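Local coordinates for dehalogenase-like hydrolase (Ralstonia solanacearum, PDB 3UMB), which probably catalyses the hydrolytic dehalogenation of small (S)-2-haloalkanoic acids to the corresponding (R)-2-hydroxyalkanoic acids, with release of halide, at residues 35-40 and 75-81. Numbering follows the deposited sequence.
Sequences ALSVLW and ACARLNL. With MG (magnesium ion), chain I.
Leu36 and Leu39 of helix 33-54 take hold of the C-terminal end of helix 64-78 from two sides of Ala75. Leu36 CD1 lies 3.6 Å from Ala75 CB, and Leu39 CG meets the same methyl at 3.8 Å. This small side chain lets the backbones come close: the CA atoms of Trp40 and Ala75 are 5.5 Å apart. Leu79 fits its CD1 against the backbone of helix 33-54, 3.4 Å from Leu36 CA. Its CG sits anti to the carbonyl carbon (chi1 -82°), which sends the side chain across to that helix. Buried Cys76 packs its SG 3.8 Å from Leu36 CD1, and Leu81 CD1 touches Leu36 CD2.

The Arg78 side is more open to solvent and more polar. Leu39 CD2 packs on the aliphatic part of Arg78, 3.5 Å from CG, and the two side chains cross at about a right angle. The Arg78 chain bends at chi2 (90°), and Leu39 CD1 lies over one face of its guanidinium. Arg78 NH1 is hydrogen-bonded to Tyr74 OH. A Schellman motif ends the helix: Leu81 N bonds to Cys76 O and Asn80 N to Ala77 O, with Asn80 at positive phi. Ala77 O and Asn80 OD1 bind a magnesium ion here. His203 and Pro204 of the second subunit pack on Arg78 and Ala77.

Phe29 touches both Leu36 and Leu81. Trp40 packs on Ala71 and Leu72 of helix 64-78 and on Val21 of helix 19-28. These helices belong to the helical cap of the HAD fold, inserted between core strands 6-9 and 118-122.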
ATOM      1  N   ALA A  35       9.091 -14.792  -8.044  1.00 37.65           N
ATOM      2  CA  ALA A  35       7.995 -14.767  -7.069  1.00 35.77           C
ATOM      3  C   ALA A  35       8.413 -14.058  -5.779  1.00 34.02           C
ATOM      4  O   ALA A  35       7.666 -13.199  -5.284  1.00 33.74           O
ATOM      5  CB  ALA A  35       7.504 -16.171  -6.759  1.00 35.25           C
ATOM      6  N   LEU A  36       9.585 -14.417  -5.237  1.00 31.86           N
ATOM      7  CA  LEU A  36      10.090 -13.781  -4.032  1.00 30.92           C
ATOM      8  C   LEU A  36      10.237 -12.273  -4.235  1.00 31.58           C
ATOM      9  O   LEU A  36       9.887 -11.487  -3.342  1.00 30.32           O
ATOM     10  CB  LEU A  36      11.447 -14.354  -3.608  1.00 30.24           C
ATOM     11  CG  LEU A  36      12.143 -13.753  -2.391  1.00 29.22           C
ATOM     12  CD1 LEU A  36      11.224 -13.687  -1.184  1.00 28.12           C
ATOM     13  CD2 LEU A  36      13.421 -14.513  -1.985  1.00 28.06           C
ATOM     14  N   SER A  37      10.776 -11.898  -5.404  1.00 31.14           N
ATOM     15  CA  SER A  37      11.252 -10.552  -5.612  1.00 31.40           C
ATOM     16  C   SER A  37      10.015  -9.683  -5.752  1.00 30.01           C
ATOM     17  O   SER A  37       9.899  -8.667  -5.080  1.00 29.92           O
ATOM     18  CB  SER A  37      12.242 -10.455  -6.794  1.00 31.36           C
ATOM     19  OG  SER A  37      11.569 -10.346  -8.023  1.00 33.45           O
ATOM     20  N   VAL A  38       9.053 -10.139  -6.545  1.00 28.79           N
ATOM     21  CA  VAL A  38       7.738  -9.511  -6.561  1.00 27.27           C
ATOM     22  C   VAL A  38       7.073  -9.373  -5.172  1.00 27.10           C
ATOM     23  O   VAL A  38       6.677  -8.254  -4.804  1.00 27.04           O
ATOM     24  CB  VAL A  38       6.757 -10.230  -7.483  1.00 27.26           C
ATOM     25  CG1 VAL A  38       5.430  -9.489  -7.467  1.00 25.56           C
ATOM     26  CG2 VAL A  38       7.307 -10.291  -8.932  1.00 28.12           C
ATOM     27  N   LEU A  39       6.927 -10.484  -4.417  1.00 25.04           N
ATOM     28  CA  LEU A  39       6.249 -10.436  -3.114  1.00 23.92           C
ATOM     29  C   LEU A  39       6.983  -9.519  -2.154  1.00 23.37           C
ATOM     30  O   LEU A  39       6.367  -8.791  -1.404  1.00 22.33           O
ATOM     31  CB  LEU A  39       6.068 -11.829  -2.494  1.00 23.71           C
ATOM     32  CG  LEU A  39       5.333 -11.930  -1.170  1.00 22.02           C
ATOM     33  CD1 LEU A  39       3.984 -11.221  -1.252  1.00 17.33           C
ATOM     34  CD2 LEU A  39       5.230 -13.417  -0.708  1.00 16.54           C
ATOM     35  N   TRP A  40       8.307  -9.526  -2.246  1.00 23.53           N
ATOM     36  CA  TRP A  40       9.171  -8.754  -1.372  1.00 23.93           C
ATOM     37  C   TRP A  40       9.055  -7.237  -1.577  1.00 24.43           C
ATOM     38  O   TRP A  40       8.943  -6.478  -0.601  1.00 23.60           O
ATOM     39  CB  TRP A  40      10.583  -9.193  -1.631  1.00 24.14           C
ATOM     40  CG  TRP A  40      11.606  -8.620  -0.761  1.00 22.72           C
ATOM     41  CD1 TRP A  40      11.445  -7.942   0.408  1.00 23.44           C
ATOM     42  CD2 TRP A  40      12.990  -8.730  -0.985  1.00 22.79           C
ATOM     43  NE1 TRP A  40      12.677  -7.594   0.930  1.00 23.34           N
ATOM     44  CE2 TRP A  40      13.643  -8.065   0.075  1.00 23.01           C
ATOM     45  CE3 TRP A  40      13.764  -9.295  -2.027  1.00 22.93           C
ATOM     46  CZ2 TRP A  40      15.035  -7.966   0.144  1.00 23.80           C
ATOM     47  CZ3 TRP A  40      15.147  -9.209  -1.950  1.00 23.18           C
ATOM     48  CH2 TRP A  40      15.772  -8.537  -0.873  1.00 23.74           C
ATOM     49  N   ALA A  75       8.038 -12.454   3.153  1.00 18.95           N
ATOM     50  CA  ALA A  75       7.884 -13.052   1.800  1.00 19.91           C
ATOM     51  C   ALA A  75       8.422 -14.514   1.787  1.00 20.68           C
ATOM     52  O   ALA A  75       7.860 -15.401   1.160  1.00 20.41           O
ATOM     53  CB  ALA A  75       8.584 -12.216   0.770  1.00 18.71           C
ATOM     54  N   CYS A  76       9.489 -14.763   2.534  1.00 22.02           N
ATOM     55  CA  CYS A  76      10.065 -16.108   2.546  1.00 23.41           C
ATOM     56  C   CYS A  76       9.183 -17.106   3.301  1.00 23.05           C
ATOM     57  O   CYS A  76       9.010 -18.200   2.810  1.00 23.43           O
ATOM     58  CB  CYS A  76      11.493 -16.088   3.085  1.00 23.88           C
ATOM     59  SG  CYS A  76      12.651 -15.437   1.822  1.00 28.13           S
ATOM     60  N   ALA A  77       8.625 -16.688   4.440  1.00 22.28           N
ATOM     61  CA  ALA A  77       7.704 -17.464   5.246  1.00 21.90           C
ATOM     62  C   ALA A  77       6.499 -17.836   4.435  1.00 21.68           C
ATOM     63  O   ALA A  77       6.131 -19.000   4.391  1.00 22.11           O
ATOM     64  CB  ALA A  77       7.261 -16.675   6.541  1.00 22.10           C
ATOM     65  N   ARG A  78       5.919 -16.854   3.751  1.00 21.50           N
ATOM     66  CA  ARG A  78       4.730 -17.045   2.891  1.00 20.71           C
ATOM     67  C   ARG A  78       4.986 -17.999   1.727  1.00 20.51           C
ATOM     68  O   ARG A  78       4.128 -18.754   1.330  1.00 17.44           O
ATOM     69  CB  ARG A  78       4.284 -15.675   2.376  1.00 21.44           C
ATOM     70  CG  ARG A  78       3.309 -15.587   1.209  1.00 22.75           C
ATOM     71  CD  ARG A  78       1.818 -15.563   1.621  1.00 29.51           C
ATOM     72  NE  ARG A  78       0.993 -15.187   0.459  1.00 33.42           N
ATOM     73  CZ  ARG A  78       0.576 -13.933   0.165  1.00 33.32           C
ATOM     74  NH1 ARG A  78       0.812 -12.880   0.958  1.00 31.30           N
ATOM     75  NH2 ARG A  78      -0.127 -13.738  -0.944  1.00 31.88           N
ATOM     76  N   LEU A  79       6.187 -17.920   1.157  1.00 21.99           N
ATOM     77  CA  LEU A  79       6.525 -18.632  -0.050  1.00 22.54           C
ATOM     78  C   LEU A  79       7.238 -19.928   0.305  1.00 23.56           C
ATOM     79  O   LEU A  79       7.726 -20.637  -0.586  1.00 24.98           O
ATOM     80  CB  LEU A  79       7.438 -17.760  -0.935  1.00 23.37           C
ATOM     81  CG  LEU A  79       6.832 -16.678  -1.842  1.00 23.83           C
ATOM     82  CD1 LEU A  79       7.947 -15.938  -2.556  1.00 22.12           C
ATOM     83  CD2 LEU A  79       5.830 -17.307  -2.834  1.00 23.80           C
ATOM     84  N   ASN A  80       7.315 -20.225   1.597  1.00 24.20           N
ATOM     85  CA  ASN A  80       7.934 -21.459   2.120  1.00 25.35           C
ATOM     86  C   ASN A  80       9.390 -21.693   1.716  1.00 26.66           C
ATOM     87  O   ASN A  80       9.788 -22.844   1.525  1.00 27.13           O
ATOM     88  CB  ASN A  80       7.078 -22.678   1.744  1.00 24.86           C
ATOM     89  CG  ASN A  80       5.746 -22.643   2.418  1.00 22.61           C
ATOM     90  OD1 ASN A  80       5.678 -22.359   3.623  1.00 19.97           O
ATOM     91  ND2 ASN A  80       4.672 -22.930   1.666  1.00 19.79           N
ATOM     92  N   LEU A  81      10.173 -20.609   1.676  1.00 27.50           N
ATOM     93  CA  LEU A  81      11.598 -20.631   1.329  1.00 28.35           C
ATOM     94  C   LEU A  81      12.564 -20.675   2.536  1.00 29.77           C
ATOM     95  O   LEU A  81      12.374 -19.927   3.499  1.00 29.98           O
ATOM     96  CB  LEU A  81      11.918 -19.393   0.492  1.00 27.97           C
ATOM     97  CG  LEU A  81      11.017 -19.140  -0.711  1.00 26.57           C
ATOM     98  CD1 LEU A  81      11.440 -17.807  -1.384  1.00 28.93           C
ATOM     99  CD2 LEU A  81      11.079 -20.295  -1.695  1.00 25.50           C
TER
HETATM  100 MG    MG I 241       5.441 -20.895   5.611  0.50 30.39          MG